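Local coordinates for protein putative aldehyde dehydrogenase (Burkholderia cenocepacia, PDB 4YWE) that probably oxidises aldehydes with NAD or NADP as acceptor, as a member of the aldehyde dehydrogenase family, and binds calcium and magnesium ions, at residues Asp350-Ala355 with His383-Glu388. Sequence-based numbering, arbitrary orientation.
Sequences DGIPMA and HRLAQE
Asp-350 and Ile-352 face His-383 and Leu-385 across a wide backbone gap, with 9.3 Å between Asp-350 CA and His-383 CA, so side chains alone make the contact. The imidazole of His-383 lies at its centre. His-383 NE2 gives a nearly straight hydrogen bond (2.8 Å) to Asp-350 OD2, with the oxygen close to the ring plane. The carboxylate receives it on the anti lone pair of OD2 and is turned 72° from the ring. ND1 works at the helix start. His-383 is the N-cap of the short helix 384-387, and ND1 accepts from Leu-385 N at 3.0 Å. The ring is therefore held through both nitrogens, and the two bonds together indicate a proton on NE2. CG of His-383 stands anti to the backbone N (chi1 -168°), which lets ND1 reach Leu-385 N; that donor is tilted 25° from the ring plane. Asp-350 and Gly-351 belong to the turn from helix 334-349 toward strand 354-360. Gly-351 has positive phi and closes that helix with a Schellman motif. The contact thus ties a helix C-terminus to the N-terminus of another, beside the mixed sheet that contains strands 354-360 and 374-376. Ile-352 CD1 sits over the centre of one His-383 ring face, a CH-pi contact at 3.6 Å from the centroid. Ile-352 CD1 also meets Leu-385 CD2, more loosely, at 4.3 Å. Both apolar side chains also pack on Ala-347 and Leu-376. Asp-350 and nearby Asp-346 have been seen as calcium ligands in this protein; this chain carries no ion at that site.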
loop_
_atom_site.group_PDB
_atom_site.type_symbol
_atom_site.label_atom_id
_atom_site.label_comp_id
_atom_site.label_asym_id
_atom_site.label_seq_id
_atom_site.Cartn_x
_atom_site.Cartn_y
_atom_site.Cartn_z
ATOM N N ASP A 350 -15.285 15.745 48.396
ATOM C CA ASP A 350 -16.418 14.947 47.939
ATOM C C ASP A 350 -16.371 13.529 48.501
ATOM O O ASP A 350 -17.213 12.696 48.170
ATOM C CB ASP A 350 -16.458 14.906 46.410
ATOM C CG ASP A 350 -16.647 16.279 45.797
ATOM O OD1 ASP A 350 -17.271 17.141 46.449
ATOM O OD2 ASP A 350 -16.169 16.498 44.664
ATOM N N GLY A 351 -15.385 13.258 49.347
ATOM C CA GLY A 351 -15.295 11.977 50.024
ATOM C C GLY A 351 -14.634 10.864 49.233
ATOM O O GLY A 351 -14.863 9.685 49.505
ATOM N N ILE A 352 -13.818 11.229 48.250
ATOM C CA ILE A 352 -13.061 10.237 47.498
ATOM C C ILE A 352 -11.801 9.881 48.276
ATOM O O ILE A 352 -10.928 10.727 48.473
ATOM C CB ILE A 352 -12.714 10.736 46.087
ATOM C CG1 ILE A 352 -13.987 11.083 45.314
ATOM C CG2 ILE A 352 -11.911 9.683 45.342
ATOM C CD1 ILE A 352 -13.729 11.584 43.910
ATOM N N PRO A 353 -11.704 8.622 48.726
ATOM C CA PRO A 353 -10.575 8.183 49.552
ATOM C C PRO A 353 -9.259 8.149 48.783
ATOM O O PRO A 353 -9.205 7.618 47.674
ATOM C CB PRO A 353 -10.979 6.764 49.985
ATOM C CG PRO A 353 -12.442 6.648 49.672
ATOM C CD PRO A 353 -12.668 7.535 48.495
ATOM N N MET A 354 -8.211 8.718 49.368
ATOM C CA MET A 354 -6.875 8.587 48.807
ATOM C C MET A 354 -6.218 7.341 49.390
ATOM O O MET A 354 -5.785 7.339 50.541
ATOM C CB MET A 354 -6.032 9.831 49.094
ATOM C CG MET A 354 -4.607 9.743 48.571
ATOM S SD MET A 354 -3.683 11.273 48.801
ATOM C CE MET A 354 -4.544 12.363 47.670
ATOM N N ALA A 355 -6.164 6.282 48.587
ATOM C CA ALA A 355 -5.647 4.994 49.038
ATOM C C ALA A 355 -4.186 5.091 49.459
ATOM O O ALA A 355 -3.781 4.501 50.458
ATOM C CB ALA A 355 -5.812 3.947 47.945
ATOM N N HIS A 383 -17.546 11.816 38.119
ATOM C CA HIS A 383 -16.823 12.836 38.869
ATOM C C HIS A 383 -15.749 13.479 37.993
ATOM O O HIS A 383 -15.201 12.835 37.096
ATOM C CB HIS A 383 -16.198 12.241 40.135
ATOM C CG HIS A 383 -15.686 13.270 41.094
ATOM N ND1 HIS A 383 -14.405 13.777 41.030
ATOM C CD2 HIS A 383 -16.283 13.892 42.139
ATOM C CE1 HIS A 383 -14.235 14.664 41.994
ATOM N NE2 HIS A 383 -15.359 14.752 42.681
ATOM N N ARG A 384 -15.459 14.750 38.260
ATOM C CA ARG A 384 -14.484 15.516 37.485
ATOM C C ARG A 384 -13.105 14.855 37.475
ATOM O O ARG A 384 -12.361 14.963 36.499
ATOM C CB ARG A 384 -14.386 16.943 38.036
ATOM C CG ARG A 384 -13.299 17.799 37.402
ATOM C CD ARG A 384 -13.431 19.257 37.814
ATOM N NE ARG A 384 -12.444 20.105 37.150
ATOM C CZ ARG A 384 -11.273 20.446 37.677
ATOM N NH1 ARG A 384 -10.936 20.017 38.885
ATOM N NH2 ARG A 384 -10.439 21.220 36.996
ATOM N N LEU A 385 -12.773 14.161 38.560
ATOM C CA LEU A 385 -11.494 13.468 38.667
ATOM C C LEU A 385 -11.357 12.377 37.606
ATOM O O LEU A 385 -10.257 12.093 37.136
ATOM C CB LEU A 385 -11.329 12.864 40.064
ATOM C CG LEU A 385 -9.983 12.201 40.369
ATOM C CD1 LEU A 385 -8.858 13.225 40.317
ATOM C CD2 LEU A 385 -10.012 11.499 41.716
ATOM N N ALA A 386 -12.481 11.775 37.227
ATOM C CA ALA A 386 -12.473 10.672 36.271
ATOM C C ALA A 386 -12.902 11.116 34.874
ATOM O O ALA A 386 -12.968 10.303 33.953
ATOM C CB ALA A 386 -13.373 9.546 36.762
ATOM N N GLN A 387 -13.187 12.405 34.720
ATOM C CA GLN A 387 -13.675 12.932 33.449
ATOM C C GLN A 387 -12.701 13.918 32.810
ATOM O O GLN A 387 -12.554 13.948 31.588
ATOM C CB GLN A 387 -15.039 13.601 33.645
ATOM C CG GLN A 387 -16.190 12.625 33.838
ATOM C CD GLN A 387 -16.590 11.937 32.545
ATOM O OE1 GLN A 387 -16.427 12.492 31.459
ATOM N NE2 GLN A 387 -17.114 10.722 32.657
ATOM N N GLU A 388 -12.037 14.722 33.636
ATOM C CA GLU A 388 -11.145 15.761 33.129
ATOM C C GLU A 388 -9.675 15.408 33.335
ATOM O O GLU A 388 -9.318 14.712 34.287
ATOM C CB GLU A 388 -11.459 17.103 33.793
ATOM C CG GLU A 388 -12.880 17.592 33.548
ATOM C CD GLU A 388 -13.141 18.962 34.145
ATOM O OE1 GLU A 388 -12.185 19.586 34.651
ATOM O OE2 GLU A 388 -14.305 19.414 34.110
#